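Local atomic coordinates of trwC protein (Escherichia coli, PDB entry 1OMH), a protein that acts as a conjugative plasmid relaxase, recognising and processing the DNA of the origin of transfer through its N-terminal relaxase domain, the part present here. Residues 114-119 / 201-206; 104-109 / 207-212; 98-103 / 279-284. One frame throughout, in Å; residues are numbered along the deposited sequence.

Contact 1 (114-119 / 201-206); sequences VARTLE and AHELQK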
ATOM      1  N   VAL B 114      -2.672  -3.814  -8.403  1.00 19.02           N
ATOM      2  CA  VAL B 114      -1.660  -2.907  -7.866  1.00 19.65           C
ATOM      3  C   VAL B 114      -0.782  -2.367  -9.000  1.00 21.41           C
ATOM      4  O   VAL B 114      -0.531  -1.173  -9.077  1.00 16.74           O
ATOM      5  CB  VAL B 114      -0.745  -3.620  -6.834  1.00 18.87           C
ATOM      6  CG1 VAL B 114       0.418  -2.722  -6.465  1.00 19.29           C
ATOM      7  CG2 VAL B 114      -1.545  -3.975  -5.572  1.00 13.09           C
ATOM      8  N   ALA B 115      -0.323  -3.252  -9.881  1.00 23.12           N
ATOM      9  CA  ALA B 115       0.533  -2.845 -10.993  1.00 24.05           C
ATOM     10  C   ALA B 115      -0.160  -1.850 -11.927  1.00 23.38           C
ATOM     11  O   ALA B 115       0.441  -0.863 -12.347  1.00 25.15           O
ATOM     12  CB  ALA B 115       0.990  -4.073 -11.781  1.00 21.31           C
ATOM     13  N   ARG B 116      -1.421  -2.109 -12.248  1.00 25.07           N
ATOM     14  CA  ARG B 116      -2.167  -1.223 -13.133  1.00 26.65           C
ATOM     15  C   ARG B 116      -2.419   0.140 -12.497  1.00 26.43           C
ATOM     16  O   ARG B 116      -2.382   1.171 -13.174  1.00 22.94           O
ATOM     17  CB  ARG B 116      -3.489  -1.880 -13.530  1.00 27.70           C
ATOM     18  CG  ARG B 116      -3.303  -3.082 -14.444  1.00 32.58           C
ATOM     19  CD  ARG B 116      -4.594  -3.863 -14.596  1.00 37.66           C
ATOM     20  NE  ARG B 116      -4.406  -5.083 -15.379  1.00 42.05           N
ATOM     21  CZ  ARG B 116      -5.307  -6.055 -15.473  1.00 41.09           C
ATOM     22  NH1 ARG B 116      -6.464  -5.954 -14.830  1.00 41.69           N
ATOM     23  NH2 ARG B 116      -5.051  -7.128 -16.210  1.00 43.24           N
ATOM     24  N   THR B 117      -2.665   0.155 -11.192  1.00 22.39           N
ATOM     25  CA  THR B 117      -2.908   1.417 -10.512  1.00 20.84           C
ATOM     26  C   THR B 117      -1.621   2.233 -10.487  1.00 19.95           C
ATOM     27  O   THR B 117      -1.643   3.448 -10.691  1.00 18.01           O
ATOM     28  CB  THR B 117      -3.403   1.189  -9.074  1.00 22.95           C
ATOM     29  OG1 THR B 117      -4.563   0.349  -9.103  1.00 21.05           O
ATOM     30  CG2 THR B 117      -3.768   2.513  -8.414  1.00 19.30           C
ATOM     31  N   LEU B 118      -0.494   1.563 -10.253  1.00 18.07           N
ATOM     32  CA  LEU B 118       0.784   2.253 -10.203  1.00 20.44           C
ATOM     33  C   LEU B 118       1.158   2.843 -11.561  1.00 20.12           C
ATOM     34  O   LEU B 118       1.911   3.815 -11.634  1.00 21.21           O
ATOM     35  CB  LEU B 118       1.882   1.304  -9.705  1.00 19.95           C
ATOM     36  CG  LEU B 118       1.774   0.927  -8.222  1.00 18.35           C
ATOM     37  CD1 LEU B 118       2.807  -0.123  -7.876  1.00 18.46           C
ATOM     38  CD2 LEU B 118       1.965   2.172  -7.359  1.00 15.10           C
ATOM     39  N   GLU B 119       0.645   2.252 -12.633  1.00 23.52           N
ATOM     40  CA  GLU B 119       0.927   2.767 -13.970  1.00 24.32           C
ATOM     41  C   GLU B 119       0.290   4.146 -14.071  1.00 24.94           C
ATOM     42  O   GLU B 119       0.858   5.066 -14.650  1.00 22.34           O
ATOM     43  CB  GLU B 119       0.329   1.861 -15.045  1.00 23.51           C
ATOM     44  CG  GLU B 119       1.099   0.579 -15.318  1.00 32.67           C
ATOM     45  CD  GLU B 119       0.515  -0.200 -16.483  1.00 38.30           C
ATOM     46  OE1 GLU B 119       0.511   0.332 -17.615  1.00 48.20           O
ATOM     47  OE2 GLU B 119       0.053  -1.339 -16.273  1.00 46.87           O
ATOM     48  N   ALA B 201     -11.770  -5.984  -8.711  1.00 18.99           N
ATOM     49  CA  ALA B 201     -13.101  -6.524  -8.934  1.00 20.26           C
ATOM     50  C   ALA B 201     -13.179  -7.199 -10.303  1.00 21.18           C
ATOM     51  O   ALA B 201     -13.740  -8.287 -10.438  1.00 23.12           O
ATOM     52  CB  ALA B 201     -14.135  -5.415  -8.832  1.00 19.18           C
ATOM     53  N   HIS B 202     -12.601  -6.557 -11.312  1.00 22.88           N
ATOM     54  CA  HIS B 202     -12.612  -7.107 -12.661  1.00 25.36           C
ATOM     55  C   HIS B 202     -11.873  -8.440 -12.686  1.00 25.62           C
ATOM     56  O   HIS B 202     -12.360  -9.421 -13.244  1.00 23.20           O
ATOM     57  CB  HIS B 202     -11.949  -6.128 -13.636  1.00 27.64           C
ATOM     58  CG  HIS B 202     -11.910  -6.617 -15.050  1.00 34.72           C
ATOM     59  ND1 HIS B 202     -13.051  -6.854 -15.789  1.00 39.10           N
ATOM     60  CD2 HIS B 202     -10.869  -6.915 -15.862  1.00 37.49           C
ATOM     61  CE1 HIS B 202     -12.713  -7.276 -16.993  1.00 39.51           C
ATOM     62  NE2 HIS B 202     -11.394  -7.322 -17.065  1.00 39.86           N
ATOM     63  N   GLU B 203     -10.694  -8.469 -12.076  1.00 21.94           N
ATOM     64  CA  GLU B 203      -9.889  -9.683 -12.028  1.00 21.33           C
ATOM     65  C   GLU B 203     -10.582 -10.798 -11.254  1.00 21.69           C
ATOM     66  O   GLU B 203     -10.501 -11.971 -11.633  1.00 25.59           O
ATOM     67  CB  GLU B 203      -8.531  -9.391 -11.390  1.00 22.77           C
ATOM     68  CG  GLU B 203      -7.622  -8.540 -12.243  1.00 27.49           C
ATOM     69  CD  GLU B 203      -7.330  -9.186 -13.581  1.00 30.57           C
ATOM     70  OE1 GLU B 203      -6.977 -10.385 -13.598  1.00 29.02           O
ATOM     71  OE2 GLU B 203      -7.447  -8.495 -14.613  1.00 34.69           O
ATOM     72  N   LEU B 204     -11.251 -10.430 -10.166  1.00 18.79           N
ATOM     73  CA  LEU B 204     -11.960 -11.398  -9.333  1.00 23.20           C
ATOM     74  C   LEU B 204     -13.152 -11.991 -10.068  1.00 25.00           C
ATOM     75  O   LEU B 204     -13.443 -13.183  -9.947  1.00 21.23           O
ATOM     76  CB  LEU B 204     -12.433 -10.738  -8.035  1.00 21.77           C
ATOM     77  CG  LEU B 204     -11.308 -10.351  -7.074  1.00 19.02           C
ATOM     78  CD1 LEU B 204     -11.873  -9.602  -5.882  1.00 17.92           C
ATOM     79  CD2 LEU B 204     -10.581 -11.615  -6.626  1.00 19.40           C
ATOM     80  N   GLN B 205     -13.851 -11.155 -10.825  1.00 23.34           N
ATOM     81  CA  GLN B 205     -14.998 -11.639 -11.571  1.00 24.88           C
ATOM     82  C   GLN B 205     -14.555 -12.609 -12.658  1.00 24.64           C
ATOM     83  O   GLN B 205     -15.283 -13.534 -12.993  1.00 24.37           O
ATOM     84  CB  GLN B 205     -15.774 -10.461 -12.153  1.00 25.27           C
ATOM     85  CG  GLN B 205     -16.630  -9.806 -11.095  1.00 28.67           C
ATOM     86  CD  GLN B 205     -17.262  -8.519 -11.550  1.00 34.33           C
ATOM     87  OE1 GLN B 205     -18.210  -8.032 -10.929  1.00 35.11           O
ATOM     88  NE2 GLN B 205     -16.735  -7.946 -12.627  1.00 37.47           N
ATOM     89  N   LYS B 206     -13.349 -12.416 -13.183  1.00 25.25           N
ATOM     90  CA  LYS B 206     -12.826 -13.311 -14.207  1.00 28.36           C
ATOM     91  C   LYS B 206     -12.586 -14.694 -13.616  1.00 32.04           C
ATOM     92  O   LYS B 206     -12.515 -15.685 -14.342  1.00 28.88           O
ATOM     93  CB  LYS B 206     -11.509 -12.778 -14.777  1.00 32.15           C
ATOM     94  CG  LYS B 206     -11.644 -12.099 -16.122  1.00 32.95           C
ATOM     95  CD  LYS B 206     -10.290 -11.928 -16.804  1.00 34.40           C
ATOM     96  CE  LYS B 206      -9.401 -10.934 -16.078  1.00 38.55           C
ATOM     97  NZ  LYS B 206      -8.154 -10.656 -16.850  1.00 41.33           N
TER
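Glu203 OE2 lies at the edge of the Arg116 guanidinium, near its plane, while the carboxylate of Glu203 is itself held between two cations, Arg116 NH1 on one face and Lys206 NZ on the other. The two flat groups are turned 71° apart, so this is no side-by-side pairing of two nitrogens with two oxygens: both contacts of the guanidinium fall on a single oxygen. The shorter runs from Arg116 NH1 to Glu203 OE2 at 2.7 Å, with an N-H...O angle of 144°; the bond from Arg116 NH2 to the same OE2, 3.2 Å, is weak. An extended chain from CG to NE carries the arginine head across, whereas Glu203 bends at its second torsion, which turns OE2 to face it. The result is a salt-bridge network between two helices, 104-122 and 189-206, of the relaxase domain. Lys206, one turn on from Glu203, reaches OE2 with NZ at 3.2 Å, on the syn side but tilted 27° out of the carboxylate plane. Two cationic groups facing OE2 would be expected to favour the ionised carboxylate. One turn earlier in each helix, Glu199 forms a salt bridge with Arg116 NH1 and Arg112 one with Glu203 OE1.

Contact 2 (104-109 / 207-212); sequences AEIIKA and LGYQLR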
ATOM      1  N   ALA B 104      -4.646 -19.084  -5.058  1.00 22.84           N
ATOM      2  CA  ALA B 104      -3.485 -18.336  -5.517  1.00 25.32           C
ATOM      3  C   ALA B 104      -3.790 -17.319  -6.612  1.00 25.32           C
ATOM      4  O   ALA B 104      -3.113 -16.291  -6.713  1.00 23.45           O
ATOM      5  CB  ALA B 104      -2.405 -19.298  -5.996  1.00 27.28           C
ATOM      6  N   GLU B 105      -4.798 -17.591  -7.432  1.00 21.77           N
ATOM      7  CA  GLU B 105      -5.134 -16.665  -8.511  1.00 22.78           C
ATOM      8  C   GLU B 105      -5.603 -15.320  -7.959  1.00 22.98           C
ATOM      9  O   GLU B 105      -5.516 -14.299  -8.640  1.00 22.84           O
ATOM     10  CB  GLU B 105      -6.202 -17.268  -9.427  1.00 26.03           C
ATOM     11  CG  GLU B 105      -5.790 -18.597 -10.055  1.00 30.61           C
ATOM     12  CD  GLU B 105      -4.478 -18.514 -10.814  1.00 41.93           C
ATOM     13  OE1 GLU B 105      -4.415 -17.785 -11.828  1.00 46.21           O
ATOM     14  OE2 GLU B 105      -3.505 -19.180 -10.398  1.00 48.04           O
ATOM     15  N   ILE B 106      -6.093 -15.322  -6.720  1.00 23.51           N
ATOM     16  CA  ILE B 106      -6.541 -14.092  -6.082  1.00 19.49           C
ATOM     17  C   ILE B 106      -5.304 -13.245  -5.797  1.00 18.93           C
ATOM     18  O   ILE B 106      -5.327 -12.018  -5.935  1.00 19.14           O
ATOM     19  CB  ILE B 106      -7.272 -14.372  -4.754  1.00 20.94           C
ATOM     20  CG1 ILE B 106      -8.499 -15.242  -5.007  1.00 23.79           C
ATOM     21  CG2 ILE B 106      -7.680 -13.049  -4.086  1.00 17.35           C
ATOM     22  CD1 ILE B 106      -9.540 -14.590  -5.868  1.00 31.37           C
ATOM     23  N   ILE B 107      -4.218 -13.908  -5.408  1.00 20.28           N
ATOM     24  CA  ILE B 107      -2.977 -13.202  -5.127  1.00 21.57           C
ATOM     25  C   ILE B 107      -2.538 -12.490  -6.400  1.00 23.42           C
ATOM     26  O   ILE B 107      -2.189 -11.315  -6.379  1.00 18.26           O
ATOM     27  CB  ILE B 107      -1.854 -14.163  -4.676  1.00 25.99           C
ATOM     28  CG1 ILE B 107      -2.277 -14.896  -3.402  1.00 26.48           C
ATOM     29  CG2 ILE B 107      -0.565 -13.379  -4.418  1.00 24.09           C
ATOM     30  CD1 ILE B 107      -2.556 -13.985  -2.231  1.00 31.37           C
ATOM     31  N   LYS B 108      -2.560 -13.210  -7.514  1.00 20.22           N
ATOM     32  CA  LYS B 108      -2.177 -12.628  -8.795  1.00 22.19           C
ATOM     33  C   LYS B 108      -3.130 -11.486  -9.168  1.00 20.32           C
ATOM     34  O   LYS B 108      -2.712 -10.485  -9.752  1.00 24.37           O
ATOM     35  CB  LYS B 108      -2.205 -13.699  -9.890  1.00 22.75           C
ATOM     36  CG  LYS B 108      -1.922 -13.161 -11.284  1.00 28.69           C
ATOM     37  N   ALA B 109      -4.409 -11.645  -8.837  1.00 20.05           N
ATOM     38  CA  ALA B 109      -5.406 -10.621  -9.136  1.00 22.11           C
ATOM     39  C   ALA B 109      -5.044  -9.324  -8.413  1.00 22.76           C
ATOM     40  O   ALA B 109      -5.108  -8.235  -8.991  1.00 17.63           O
ATOM     41  CB  ALA B 109      -6.793 -11.092  -8.713  1.00 21.20           C
ATOM     42  N   LEU B 207     -12.457 -14.757 -12.293  1.00 30.97           N
ATOM     43  CA  LEU B 207     -12.220 -16.022 -11.603  1.00 27.96           C
ATOM     44  C   LEU B 207     -13.531 -16.688 -11.218  1.00 26.43           C
ATOM     45  O   LEU B 207     -13.543 -17.791 -10.673  1.00 30.58           O
ATOM     46  CB  LEU B 207     -11.362 -15.788 -10.350  1.00 27.86           C
ATOM     47  CG  LEU B 207      -9.976 -15.175 -10.595  1.00 27.13           C
ATOM     48  CD1 LEU B 207      -9.256 -15.000  -9.265  1.00 26.14           C
ATOM     49  CD2 LEU B 207      -9.160 -16.073 -11.520  1.00 27.52           C
ATOM     50  N   GLY B 208     -14.640 -16.012 -11.488  1.00 21.64           N
ATOM     51  CA  GLY B 208     -15.930 -16.589 -11.171  1.00 22.22           C
ATOM     52  C   GLY B 208     -16.520 -16.247  -9.817  1.00 24.89           C
ATOM     53  O   GLY B 208     -17.381 -16.978  -9.321  1.00 27.50           O
ATOM     54  N   TYR B 209     -16.064 -15.159  -9.202  1.00 23.40           N
ATOM     55  CA  TYR B 209     -16.610 -14.754  -7.909  1.00 24.89           C
ATOM     56  C   TYR B 209     -17.648 -13.668  -8.112  1.00 23.83           C
ATOM     57  O   TYR B 209     -17.520 -12.847  -9.020  1.00 24.88           O
ATOM     58  CB  TYR B 209     -15.518 -14.198  -6.980  1.00 23.49           C
ATOM     59  CG  TYR B 209     -14.496 -15.213  -6.539  1.00 21.63           C
ATOM     60  CD1 TYR B 209     -13.210 -15.215  -7.077  1.00 22.74           C
ATOM     61  CD2 TYR B 209     -14.825 -16.193  -5.604  1.00 19.94           C
ATOM     62  CE1 TYR B 209     -12.275 -16.177  -6.694  1.00 24.90           C
ATOM     63  CE2 TYR B 209     -13.901 -17.154  -5.218  1.00 26.12           C
ATOM     64  CZ  TYR B 209     -12.633 -17.141  -5.765  1.00 22.15           C
ATOM     65  OH  TYR B 209     -11.731 -18.098  -5.383  1.00 25.83           O
ATOM     66  N   GLN B 210     -18.683 -13.667  -7.277  1.00 23.56           N
ATOM     67  CA  GLN B 210     -19.687 -12.620  -7.360  1.00 25.19           C
ATOM     68  C   GLN B 210     -19.333 -11.645  -6.245  1.00 23.41           C
ATOM     69  O   GLN B 210     -18.887 -12.060  -5.173  1.00 21.98           O
ATOM     70  CB  GLN B 210     -21.099 -13.163  -7.145  1.00 27.44           C
ATOM     71  CG  GLN B 210     -22.174 -12.126  -7.479  1.00 36.17           C
ATOM     72  CD  GLN B 210     -23.567 -12.716  -7.566  1.00 42.09           C
ATOM     73  OE1 GLN B 210     -23.785 -13.720  -8.242  1.00 45.37           O
ATOM     74  NE2 GLN B 210     -24.523 -12.086  -6.890  1.00 43.84           N
ATOM     75  N   LEU B 211     -19.535 -10.358  -6.499  1.00 24.70           N
ATOM     76  CA  LEU B 211     -19.204  -9.328  -5.526  1.00 27.06           C
ATOM     77  C   LEU B 211     -20.426  -8.634  -4.949  1.00 30.67           C
ATOM     78  O   LEU B 211     -21.425  -8.433  -5.637  1.00 30.63           O
ATOM     79  CB  LEU B 211     -18.291  -8.283  -6.173  1.00 25.70           C
ATOM     80  CG  LEU B 211     -17.110  -8.839  -6.973  1.00 25.95           C
ATOM     81  CD1 LEU B 211     -16.308  -7.692  -7.560  1.00 22.64           C
ATOM     82  CD2 LEU B 211     -16.232  -9.702  -6.074  1.00 20.28           C
ATOM     83  N   ARG B 212     -20.326  -8.260  -3.679  1.00 27.67           N
ATOM     84  CA  ARG B 212     -21.396  -7.562  -2.986  1.00 28.37           C
ATOM     85  C   ARG B 212     -20.886  -6.172  -2.620  1.00 30.69           C
ATOM     86  O   ARG B 212     -19.984  -6.040  -1.790  1.00 28.40           O
ATOM     87  CB  ARG B 212     -21.792  -8.327  -1.714  1.00 27.59           C
ATOM     88  CG  ARG B 212     -22.824  -7.613  -0.840  1.00 34.14           C
ATOM     89  CD  ARG B 212     -23.034  -8.331   0.502  1.00 34.96           C
ATOM     90  NE  ARG B 212     -21.924  -8.126   1.436  1.00 33.38           N
ATOM     91  CZ  ARG B 212     -21.165  -9.101   1.933  1.00 39.07           C
ATOM     92  NH1 ARG B 212     -21.385 -10.363   1.586  1.00 29.80           N
ATOM     93  NH2 ARG B 212     -20.187  -8.814   2.787  1.00 32.48           N
TER
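Ile106, Leu207 and Tyr209 make an apolar contact where the first turns of helix 104-122 meet the chain just past helix 189-206, before strand 211-213. Ile106 CD1 is the atom on which it turns: it lies 3.4 Å from Leu207 CD1, tighter than usual for two methyl carbons, and 3.3 Å from Tyr209 CE1. The methyl comes up obliquely to the tyrosine ring, and the Ile106 and Tyr209 side chains approach from opposite directions. In Ile106 both side-chain torsions are near -60° (chi1 -60°, chi2 -64°), which swings CD1 toward the partner segment although the bond from CA to CB does not aim there. Both Leu207 methyls also rest against Glu105 CB, CD1 and CD2 each 3.8 Å from it, while the end of the Glu105 side chain leads away. The phenol has its polar partner beyond this pair, Tyr209 OH being probably hydrogen-bonded to Asp103 OD1 at the N-cap of helix 104-122. Ile106 also packs on Leu204 of helix 189-206 and on Val94 and Ala98 of helix 92-99. Gly208, with a positive phi of 93° and two bonds back into the last helical turn, ends helix 189-206 in a Schellman motif.

Contact 3 (98-103 / 279-284); sequences ALVAGD and AEWQAT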
ATOM      1  N   ALA B  98      -8.122 -15.862  -0.569  1.00 17.19           N
ATOM      2  CA  ALA B  98      -6.774 -16.097  -1.068  1.00 19.39           C
ATOM      3  C   ALA B  98      -5.827 -16.782  -0.090  1.00 20.44           C
ATOM      4  O   ALA B  98      -5.073 -17.672  -0.475  1.00 20.29           O
ATOM      5  CB  ALA B  98      -6.152 -14.783  -1.516  1.00 18.24           C
ATOM      6  N   LEU B  99      -5.879 -16.378   1.174  1.00 19.49           N
ATOM      7  CA  LEU B  99      -4.954 -16.895   2.178  1.00 20.74           C
ATOM      8  C   LEU B  99      -5.430 -18.037   3.068  1.00 22.17           C
ATOM      9  O   LEU B  99      -4.617 -18.820   3.557  1.00 23.00           O
ATOM     10  CB  LEU B  99      -4.468 -15.726   3.044  1.00 18.20           C
ATOM     11  CG  LEU B  99      -3.887 -14.554   2.234  1.00 22.55           C
ATOM     12  CD1 LEU B  99      -3.544 -13.400   3.167  1.00 18.15           C
ATOM     13  CD2 LEU B  99      -2.645 -15.001   1.466  1.00 20.51           C
ATOM     14  N   VAL B 100      -6.729 -18.124   3.303  1.00 18.61           N
ATOM     15  CA  VAL B 100      -7.252 -19.209   4.121  1.00 24.76           C
ATOM     16  C   VAL B 100      -7.710 -20.333   3.190  1.00 26.09           C
ATOM     17  O   VAL B 100      -7.243 -21.463   3.313  1.00 25.67           O
ATOM     18  CB  VAL B 100      -8.421 -18.735   4.999  1.00 21.83           C
ATOM     19  CG1 VAL B 100      -8.866 -19.864   5.934  1.00 20.88           C
ATOM     20  CG2 VAL B 100      -7.989 -17.519   5.813  1.00 22.35           C
ATOM     21  N   ALA B 101      -8.615 -20.015   2.260  1.00 25.82           N
ATOM     22  CA  ALA B 101      -9.110 -20.998   1.292  1.00 27.49           C
ATOM     23  C   ALA B 101      -7.974 -21.445   0.371  1.00 29.00           C
ATOM     24  O   ALA B 101      -7.975 -22.565  -0.131  1.00 31.31           O
ATOM     25  CB  ALA B 101     -10.248 -20.411   0.465  1.00 24.76           C
ATOM     26  N   GLY B 102      -7.017 -20.554   0.136  1.00 29.37           N
ATOM     27  CA  GLY B 102      -5.876 -20.896  -0.695  1.00 27.08           C
ATOM     28  C   GLY B 102      -5.987 -20.699  -2.195  1.00 31.37           C
ATOM     29  O   GLY B 102      -5.420 -21.481  -2.957  1.00 32.08           O
ATOM     30  N   ASP B 103      -6.706 -19.672  -2.638  1.00 29.83           N
ATOM     31  CA  ASP B 103      -6.830 -19.414  -4.071  1.00 29.03           C
ATOM     32  C   ASP B 103      -5.703 -18.489  -4.517  1.00 26.90           C
ATOM     33  O   ASP B 103      -5.790 -17.267  -4.379  1.00 28.80           O
ATOM     34  CB  ASP B 103      -8.184 -18.783  -4.394  1.00 28.49           C
ATOM     35  CG  ASP B 103      -8.407 -18.604  -5.889  1.00 31.86           C
ATOM     36  OD1 ASP B 103      -9.559 -18.322  -6.284  1.00 33.34           O
ATOM     37  OD2 ASP B 103      -7.436 -18.740  -6.670  1.00 31.19           O
ATOM     38  N   ALA B 279      -3.093 -22.845   9.790  1.00 29.49           N
ATOM     39  CA  ALA B 279      -3.938 -23.885  10.361  1.00 27.88           C
ATOM     40  C   ALA B 279      -4.954 -23.255  11.315  1.00 21.49           C
ATOM     41  O   ALA B 279      -6.096 -23.699  11.401  1.00 25.61           O
ATOM     42  CB  ALA B 279      -3.075 -24.911  11.101  1.00 31.16           C
ATOM     43  N   GLU B 280      -4.530 -22.219  12.033  1.00 22.40           N
ATOM     44  CA  GLU B 280      -5.413 -21.527  12.963  1.00 18.14           C
ATOM     45  C   GLU B 280      -6.521 -20.836  12.165  1.00 19.48           C
ATOM     46  O   GLU B 280      -7.705 -20.924  12.504  1.00 19.88           O
ATOM     47  CB  GLU B 280      -4.627 -20.478  13.769  1.00 23.24           C
ATOM     48  CG  GLU B 280      -5.457 -19.762  14.835  1.00 20.69           C
ATOM     49  CD  GLU B 280      -4.699 -18.647  15.558  1.00 30.94           C
ATOM     50  OE1 GLU B 280      -3.463 -18.744  15.716  1.00 29.87           O
ATOM     51  OE2 GLU B 280      -5.352 -17.674  15.990  1.00 36.08           O
ATOM     52  N   TRP B 281      -6.123 -20.142  11.102  1.00 22.25           N
ATOM     53  CA  TRP B 281      -7.077 -19.443  10.246  1.00 19.69           C
ATOM     54  C   TRP B 281      -8.148 -20.403   9.747  1.00 18.35           C
ATOM     55  O   TRP B 281      -9.340 -20.120   9.833  1.00 19.37           O
ATOM     56  CB  TRP B 281      -6.373 -18.824   9.025  1.00 18.54           C
ATOM     57  CG  TRP B 281      -5.447 -17.669   9.316  1.00 17.84           C
ATOM     58  CD1 TRP B 281      -5.412 -16.897  10.450  1.00 19.47           C
ATOM     59  CD2 TRP B 281      -4.472 -17.116   8.428  1.00 19.04           C
ATOM     60  NE1 TRP B 281      -4.474 -15.898  10.317  1.00 15.37           N
ATOM     61  CE2 TRP B 281      -3.883 -16.009   9.083  1.00 17.40           C
ATOM     62  CE3 TRP B 281      -4.039 -17.446   7.136  1.00 18.41           C
ATOM     63  CZ2 TRP B 281      -2.886 -15.229   8.488  1.00 17.53           C
ATOM     64  CZ3 TRP B 281      -3.046 -16.672   6.546  1.00 18.39           C
ATOM     65  CH2 TRP B 281      -2.481 -15.576   7.224  1.00 23.14           C
ATOM     66  N   GLN B 282      -7.720 -21.542   9.213  1.00 22.69           N
ATOM     67  CA  GLN B 282      -8.668 -22.519   8.694  1.00 24.94           C
ATOM     68  C   GLN B 282      -9.629 -22.994   9.773  1.00 21.94           C
ATOM     69  O   GLN B 282     -10.831 -23.136   9.532  1.00 20.59           O
ATOM     70  CB  GLN B 282      -7.919 -23.701   8.073  1.00 26.12           C
ATOM     71  CG  GLN B 282      -7.069 -23.270   6.881  1.00 32.45           C
ATOM     72  CD  GLN B 282      -6.301 -24.410   6.245  1.00 41.18           C
ATOM     73  OE1 GLN B 282      -5.582 -25.143   6.923  1.00 43.38           O
ATOM     74  NE2 GLN B 282      -6.441 -24.558   4.932  1.00 40.73           N
ATOM     75  N   ALA B 283      -9.105 -23.232  10.969  1.00 24.32           N
ATOM     76  CA  ALA B 283      -9.948 -23.671  12.075  1.00 22.87           C
ATOM     77  C   ALA B 283     -10.874 -22.525  12.485  1.00 22.43           C
ATOM     78  O   ALA B 283     -12.039 -22.736  12.810  1.00 22.95           O
ATOM     79  CB  ALA B 283      -9.079 -24.107  13.265  1.00 21.59           C
ATOM     80  N   THR B 284     -10.358 -21.303  12.467  1.00 20.59           N
ATOM     81  CA  THR B 284     -11.172 -20.155  12.848  1.00 20.72           C
ATOM     82  C   THR B 284     -12.302 -19.945  11.848  1.00 21.88           C
ATOM     83  O   THR B 284     -13.419 -19.615  12.230  1.00 23.06           O
ATOM     84  CB  THR B 284     -10.311 -18.873  12.935  1.00 21.76           C
ATOM     85  OG1 THR B 284      -9.353 -19.026  13.985  1.00 23.51           O
ATOM     86  CG2 THR B 284     -11.175 -17.650  13.225  1.00 23.90           C
TER
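Trp281 presents two different parts of itself to the end of helix 92-99: the benzene side of its indole to Leu99, and its CB to Val100. Leu99 O sits at the edge of the indole, near the ring plane, 3.9 Å from Trp281 CE3, and Leu99 CB lies 3.9 Å from Trp281 CZ3. The backbone and first side-chain carbon of one residue thus meet neighbouring atoms of the six-membered ring. Val100 crosses the tryptophan side chain obliquely and divides its two methyls between neighbouring residues. With CG1 anti to the backbone N (chi1 -175°), that methyl is set against the helix backbone, 3.8 Å from Gln282 CA, while CG2 is 3.8 Å from Trp281 CB. The main chains come correspondingly close, the CA atoms of Val100 and Gln282 being 5.8 Å apart.

The contact has no hydrogen bond across it. Gln282 NE2 comes within 3.6 Å of Val100 O, a proximity only; Val100 O has a weak hydrogen bond from Arg278 NH1. Trp281 NE1 is hydrogen-bonded to Arg156 O, a bond that would restrain the indole's rotation from its pyrrole side.

This is apolar packing of helix 274-287 on the C-terminal end of helix 92-99. The Leu99 side chain is about 7 Å from that of His161, a zinc and copper ligand of this protein, metal-free here. Leu99, Val100 and Trp281 all touch Pro158 of strand 158-167, and Thr152 of strand 145-152, its neighbour in the five-stranded antiparallel sheet, meets Trp281. Phe292 packs on Val100, and Ile107 of helix 104-122 on Leu99.

From the N terminus, the chain supplies one partner of every contact within residues 98-119: first the end of helix 92-99, then the first turns and then the second half of helix 104-122. The return partners come in the order 201-206, 207-212 and 279-284, so the three loops are concentric: contact 1 closes the innermost, contact 2 the next and contact 3 the outermost. Contacts 1 and 2 share helix 104-122 and touch where Ala201 packs on Leu211 and Glu203 on Ala109. Contacts 2 and 3 meet through packing of Ile107 on Ala98. Together they join helices 92-99 and 104-122 to helix 189-206, the approach to strand 211-213, and helix 274-287.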